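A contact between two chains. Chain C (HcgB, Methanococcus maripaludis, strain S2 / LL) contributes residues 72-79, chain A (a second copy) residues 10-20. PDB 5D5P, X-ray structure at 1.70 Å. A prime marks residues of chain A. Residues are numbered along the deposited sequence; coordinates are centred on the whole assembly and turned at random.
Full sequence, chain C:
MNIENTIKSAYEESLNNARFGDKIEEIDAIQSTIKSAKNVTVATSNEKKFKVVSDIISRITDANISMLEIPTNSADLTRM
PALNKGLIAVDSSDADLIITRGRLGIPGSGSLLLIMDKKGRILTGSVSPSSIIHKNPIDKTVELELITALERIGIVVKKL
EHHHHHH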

ATOM      1  N   THR C  72       6.478  18.322   1.573  1.00 49.54           N
ATOM      2  CA  THR C  72       5.489  17.339   1.187  1.00 47.05           C
ATOM      3  C   THR C  72       4.398  17.236   2.248  1.00 47.50           C
ATOM      4  O   THR C  72       3.525  16.369   2.173  1.00 47.22           O
ATOM      5  CB  THR C  72       6.156  15.969   0.950  1.00 49.03           C
ATOM      6  OG1 THR C  72       6.870  15.567   2.131  1.00 55.90           O
ATOM      7  CG2 THR C  72       7.136  16.073  -0.201  1.00 47.70           C
ATOM      8  N   ASN C  73       4.454  18.141   3.220  1.00 45.61           N
ATOM      9  CA  ASN C  73       3.567  18.092   4.363  1.00 45.59           C
ATOM     10  C   ASN C  73       2.116  18.168   3.905  1.00 42.07           C
ATOM     11  O   ASN C  73       1.247  17.564   4.520  1.00 33.89           O
ATOM     12  CB  ASN C  73       3.896  19.274   5.318  1.00 42.38           C
ATOM     13  CG  ASN C  73       3.253  19.133   6.686  1.00 47.23           C
ATOM     14  OD1 ASN C  73       3.107  18.029   7.211  1.00 49.59           O
ATOM     15  ND2 ASN C  73       2.863  20.259   7.271  1.00 56.24           N
ATOM     16  N   SER C  74       1.892  18.795   2.745  1.00 41.26           N
ATOM     17  CA  SER C  74       0.537  19.011   2.217  1.00 43.32           C
ATOM     18  C   SER C  74      -0.180  17.721   1.924  1.00 37.10           C
ATOM     19  O   SER C  74      -1.444  17.661   1.948  1.00 32.89           O
ATOM     20  CB  SER C  74       0.560  19.879   0.946  1.00 50.44           C
ATOM     21  OG  SER C  74       1.225  19.215  -0.117  1.00 53.80           O
ATOM     22  N   ALA C  75       0.615  16.691   1.627  1.00 30.30           N
ATOM     23  CA  ALA C  75       0.028  15.430   1.259  1.00 26.59           C
ATOM     24  C   ALA C  75      -0.667  14.779   2.444  1.00 22.99           C
ATOM     25  O   ALA C  75      -1.415  13.827   2.239  1.00 23.32           O
ATOM     26  CB  ALA C  75       1.063  14.502   0.674  1.00 24.61           C
ATOM     27  N   ASP C  76      -0.468  15.296   3.645  1.00 21.92           N
ATOM     28  CA  ASP C  76      -1.111  14.669   4.810  1.00 24.75           C
ATOM     29  C   ASP C  76      -2.593  15.004   4.893  1.00 25.53           C
ATOM     30  O   ASP C  76      -3.291  14.447   5.727  1.00 28.31           O
ATOM     31  CB  ASP C  76      -0.438  15.049   6.129  1.00 29.55           C
ATOM     32  CG  ASP C  76       0.832  14.256   6.377  1.00 32.63           C
ATOM     33  OD1 ASP C  76       1.101  13.332   5.593  1.00 30.88           O
ATOM     34  OD2 ASP C  76       1.510  14.505   7.391  1.00 40.08           O
ATOM     35  N   LEU C  77      -3.082  15.867   4.008  1.00 22.72           N
ATOM     36  CA  LEU C  77      -4.534  16.142   3.949  1.00 23.40           C
ATOM     37  C   LEU C  77      -5.127  15.463   2.731  1.00 22.43           C
ATOM     38  O   LEU C  77      -6.058  15.969   2.103  1.00 28.33           O
ATOM     39  CB  LEU C  77      -4.822  17.646   3.931  1.00 26.13           C
ATOM     40  CG  LEU C  77      -4.736  18.271   5.325  1.00 29.61           C
ATOM     41  CD1 LEU C  77      -3.275  18.535   5.702  1.00 32.06           C
ATOM     42  CD2 LEU C  77      -5.539  19.527   5.423  1.00 34.79           C
ATOM     43  N   THR C  78      -4.540  14.346   2.344  1.00 18.71           N
ATOM     44  CA  THR C  78      -5.083  13.587   1.219  1.00 17.75           C
ATOM     45  C   THR C  78      -5.359  12.174   1.688  1.00 18.20           C
ATOM     46  O   THR C  78      -4.842  11.749   2.718  1.00 22.66           O
ATOM     47  CB  THR C  78      -4.120  13.490  -0.007  1.00 21.94           C
ATOM     48  OG1 THR C  78      -2.999  12.665   0.338  1.00 20.92           O
ATOM     49  CG2 THR C  78      -3.631  14.855  -0.457  1.00 25.08           C
ATOM     50  N   ARG C  79      -6.120  11.427   0.891  1.00 19.23           N
ATOM     51  CA  ARG C  79      -6.457  10.059   1.310  1.00 18.72           C
ATOM     52  C   ARG C  79      -5.304   9.099   1.373  1.00 18.80           C
ATOM     53  O   ARG C  79      -5.349   8.151   2.163  1.00 20.90           O
ATOM     54  CB  ARG C  79      -7.512   9.471   0.388  1.00 20.67           C
ATOM     55  CG  ARG C  79      -8.854  10.038   0.696  1.00 21.06           C
ATOM     56  CD  ARG C  79      -9.967   9.172   0.152  1.00 25.52           C
ATOM     57  NE  ARG C  79     -11.241   9.507   0.789  1.00 25.57           N
ATOM     58  CZ  ARG C  79     -12.370   8.853   0.545  1.00 27.90           C
ATOM     59  NH1 ARG C  79     -12.375   7.826  -0.314  1.00 28.16           N
ATOM     60  NH2 ARG C  79     -13.487   9.221   1.157  1.00 29.08           N
TER
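Chain A, residues 10-20: AYEESLNNARF

The C-terminal part of a chain A helix, from Ala10′ on, settles against a short 3-10 segment of chain C that begins at Asn73, and against Leu77. The register is set by two pairs: Leu77 CA lies 5.9 Å from Tyr11′ CA, and Asp76 CA lies 6.9 Å from Ser14′ CA. The partners run in opposite order, since Asn73 meets Ser14′ and Asn17′ while Leu77 reaches back to Tyr11′. Leu77 covers the most ground. Its CA-to-CB bond runs sideways, yet chi1 m lays CG over one face of the Tyr11′ ring, 4.0 Å from the centroid in a CH-pi contact, and chi2 p sets the two methyls. Both touch Leu15′, CD2 meeting Leu15′ CD1 at 3.8 Å, and CD1 also touches Ser14′ CB at 3.9 Å. Tyr11′, with chi1 m, also starts sideways, and its ring swings nearer, bringing CE1 to 3.4 Å from Asp76 O. Ser14′ points toward chain C, and its OG lies 3.6 Å from Asp76 CB; a water 3.0 Å from both Ser14′ OG and Asp76 O bridges the two, donating to the carbonyl. The direct polar link is at the helix end. Asn73, chi1 t, extends toward chain A so that ND2 donates to Ser14′ O at 2.8 Å. That carbonyl also accepts from Asn17′ N at 2.8 Å, where positive phi closes a Schellman motif.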

ATOM      1  N   ALA A  10      -6.397  16.000  13.096  1.00 41.40           N
ATOM      2  CA  ALA A  10      -5.095  15.792  12.494  1.00 43.18           C
ATOM      3  C   ALA A  10      -4.879  16.762  11.342  1.00 42.89           C
ATOM      4  O   ALA A  10      -3.770  17.236  11.131  1.00 44.64           O
ATOM      5  CB  ALA A  10      -4.947  14.361  12.005  1.00 42.86           C
ATOM      6  N   TYR A  11      -5.930  17.004  10.564  1.00 40.53           N
ATOM      7  CA  TYR A  11      -5.809  17.907   9.422  1.00 39.78           C
ATOM      8  C   TYR A  11      -5.462  19.309   9.891  1.00 43.94           C
ATOM      9  O   TYR A  11      -4.589  19.980   9.325  1.00 45.05           O
ATOM     10  CB  TYR A  11      -7.093  17.929   8.596  1.00 38.40           C
ATOM     11  CG  TYR A  11      -7.220  16.737   7.658  1.00 36.27           C
ATOM     12  CD1 TYR A  11      -6.347  15.666   7.752  1.00 36.84           C
ATOM     13  CD2 TYR A  11      -8.194  16.714   6.666  1.00 35.05           C
ATOM     14  CE1 TYR A  11      -6.445  14.571   6.892  1.00 34.29           C
ATOM     15  CE2 TYR A  11      -8.309  15.634   5.790  1.00 33.09           C
ATOM     16  CZ  TYR A  11      -7.433  14.574   5.898  1.00 32.24           C
ATOM     17  OH  TYR A  11      -7.546  13.505   5.036  1.00 30.30           O
ATOM     18  N   GLU A  12      -6.128  19.731  10.956  1.00 44.44           N
ATOM     19  CA  GLU A  12      -5.911  21.062  11.501  1.00 48.19           C
ATOM     20  C   GLU A  12      -4.493  21.242  12.036  1.00 50.80           C
ATOM     21  O   GLU A  12      -3.889  22.315  11.904  1.00 51.95           O
ATOM     22  CB  GLU A  12      -6.950  21.331  12.581  1.00 51.88           C
ATOM     23  CG  GLU A  12      -8.322  21.639  12.025  1.00 55.09           C
ATOM     24  CD  GLU A  12      -9.430  21.414  13.039  1.00 62.92           C
ATOM     25  OE1 GLU A  12      -9.131  21.267  14.242  1.00 64.63           O
ATOM     26  OE2 GLU A  12     -10.609  21.394  12.634  1.00 68.18           O
ATOM     27  N   GLU A  13      -3.958  20.193  12.645  1.00 49.11           N
ATOM     28  CA  GLU A  13      -2.598  20.252  13.168  1.00 54.73           C
ATOM     29  C   GLU A  13      -1.486  20.112  12.103  1.00 56.88           C
ATOM     30  O   GLU A  13      -0.403  20.668  12.302  1.00 57.83           O
ATOM     31  CB  GLU A  13      -2.429  19.237  14.300  1.00 56.47           C
ATOM     32  CG  GLU A  13      -3.444  19.476  15.418  1.00 61.78           C
ATOM     33  CD  GLU A  13      -3.335  20.886  16.014  1.00 71.46           C
ATOM     34  OE1 GLU A  13      -2.283  21.215  16.607  1.00 76.21           O
ATOM     35  OE2 GLU A  13      -4.300  21.675  15.885  1.00 73.37           O
ATOM     36  N   SER A  14      -1.707  19.376  11.004  1.00 55.21           N
ATOM     37  CA  SER A  14      -0.650  19.264   9.977  1.00 57.70           C
ATOM     38  C   SER A  14      -0.352  20.626   9.361  1.00 62.71           C
ATOM     39  O   SER A  14       0.797  20.945   9.041  1.00 65.89           O
ATOM     40  CB  SER A  14      -1.033  18.291   8.839  1.00 54.20           C
ATOM     41  OG  SER A  14      -0.875  16.918   9.183  1.00 51.41           O
ATOM     42  N   LEU A  15      -1.401  21.430   9.238  1.00 62.16           N
ATOM     43  CA  LEU A  15      -1.342  22.767   8.679  1.00 63.52           C
ATOM     44  C   LEU A  15      -0.565  23.677   9.606  1.00 68.70           C
ATOM     45  O   LEU A  15       0.127  24.606   9.180  1.00 74.73           O
ATOM     46  CB  LEU A  15      -2.761  23.260   8.441  1.00 60.88           C
ATOM     47  CG  LEU A  15      -3.462  22.387   7.399  1.00 54.37           C
ATOM     48  CD1 LEU A  15      -4.937  22.697   7.410  1.00 55.52           C
ATOM     49  CD2 LEU A  15      -2.878  22.549   5.976  1.00 51.11           C
ATOM     50  N   ASN A  16      -0.634  23.336  10.885  1.00 67.77           N
ATOM     51  CA  ASN A  16       0.061  24.051  11.934  1.00 71.23           C
ATOM     52  C   ASN A  16       1.550  23.599  11.896  1.00 66.64           C
ATOM     53  O   ASN A  16       2.393  24.104  12.658  1.00 68.30           O
ATOM     54  CB  ASN A  16      -0.713  23.801  13.276  1.00 72.61           C
ATOM     55  CG  ASN A  16       0.111  24.011  14.572  1.00 77.83           C
ATOM     56  OD1 ASN A  16       1.075  24.775  14.624  1.00 81.18           O
ATOM     57  ND2 ASN A  16      -0.339  23.361  15.649  1.00 77.88           N
ATOM     58  N   ASN A  17       1.897  22.669  10.985  1.00 64.85           N
ATOM     59  CA  ASN A  17       3.271  22.122  11.024  1.00 67.04           C
ATOM     60  C   ASN A  17       3.633  21.508  12.395  1.00 71.20           C
ATOM     61  O   ASN A  17       4.795  21.504  12.839  1.00 75.28           O
ATOM     62  CB  ASN A  17       4.230  23.272  10.624  1.00 78.01           C
ATOM     63  CG  ASN A  17       4.328  23.483   9.130  1.00 79.20           C
ATOM     64  OD1 ASN A  17       3.864  24.488   8.616  1.00 81.82           O
ATOM     65  ND2 ASN A  17       5.191  22.656   8.470  1.00 78.89           N
ATOM     66  N   ALA A  18       2.571  21.078  13.080  1.00 69.66           N
ATOM     67  CA  ALA A  18       2.646  20.436  14.388  1.00 71.24           C
ATOM     68  C   ALA A  18       2.338  18.951  14.334  1.00 68.61           C
ATOM     69  O   ALA A  18       2.045  18.341  15.377  1.00 68.61           O
ATOM     70  CB  ALA A  18       1.706  21.105  15.401  1.00 72.57           C
ATOM     71  N   ARG A  19       2.344  18.369  13.142  1.00 68.86           N
ATOM     72  CA  ARG A  19       2.070  16.948  13.080  1.00 70.54           C
ATOM     73  C   ARG A  19       3.387  16.237  13.341  1.00 74.32           C
ATOM     74  O   ARG A  19       4.199  16.045  12.435  1.00 76.05           O
ATOM     75  CB  ARG A  19       1.464  16.553  11.721  1.00 67.79           C
ATOM     76  CG  ARG A  19       1.164  15.043  11.552  1.00 66.75           C
ATOM     77  CD  ARG A  19      -0.167  14.657  12.204  1.00 65.14           C
ATOM     78  NE  ARG A  19      -0.519  13.249  12.017  1.00 63.77           N
ATOM     79  CZ  ARG A  19      -1.325  12.575  12.834  1.00 62.37           C
ATOM     80  NH1 ARG A  19      -1.590  11.293  12.595  1.00 62.30           N
ATOM     81  NH2 ARG A  19      -1.827  13.171  13.914  1.00 59.91           N
ATOM     82  N   PHE A  20       3.577  15.825  14.592  1.00 76.76           N
ATOM     83  CA  PHE A  20       4.840  15.232  15.020  1.00 80.53           C
ATOM     84  C   PHE A  20       4.707  13.802  15.526  1.00 82.66           C
ATOM     85  O   PHE A  20       5.351  13.413  16.504  1.00 89.07           O
ATOM     86  CB  PHE A  20       5.514  16.081  16.098  1.00 82.77           C
ATOM     87  CG  PHE A  20       5.915  17.452  15.637  1.00 82.40           C
ATOM     88  CD1 PHE A  20       7.016  17.614  14.812  1.00 83.22           C
ATOM     89  CD2 PHE A  20       5.270  18.584  16.106  1.00 82.67           C
ATOM     90  CE1 PHE A  20       7.421  18.872  14.396  1.00 83.89           C
ATOM     91  CE2 PHE A  20       5.688  19.853  15.703  1.00 83.40           C
ATOM     92  CZ  PHE A  20       6.764  19.991  14.847  1.00 84.22           C
TER
HETATM   93  O   HOH W   1      -2.831  14.717   8.684  1.00 29.31           O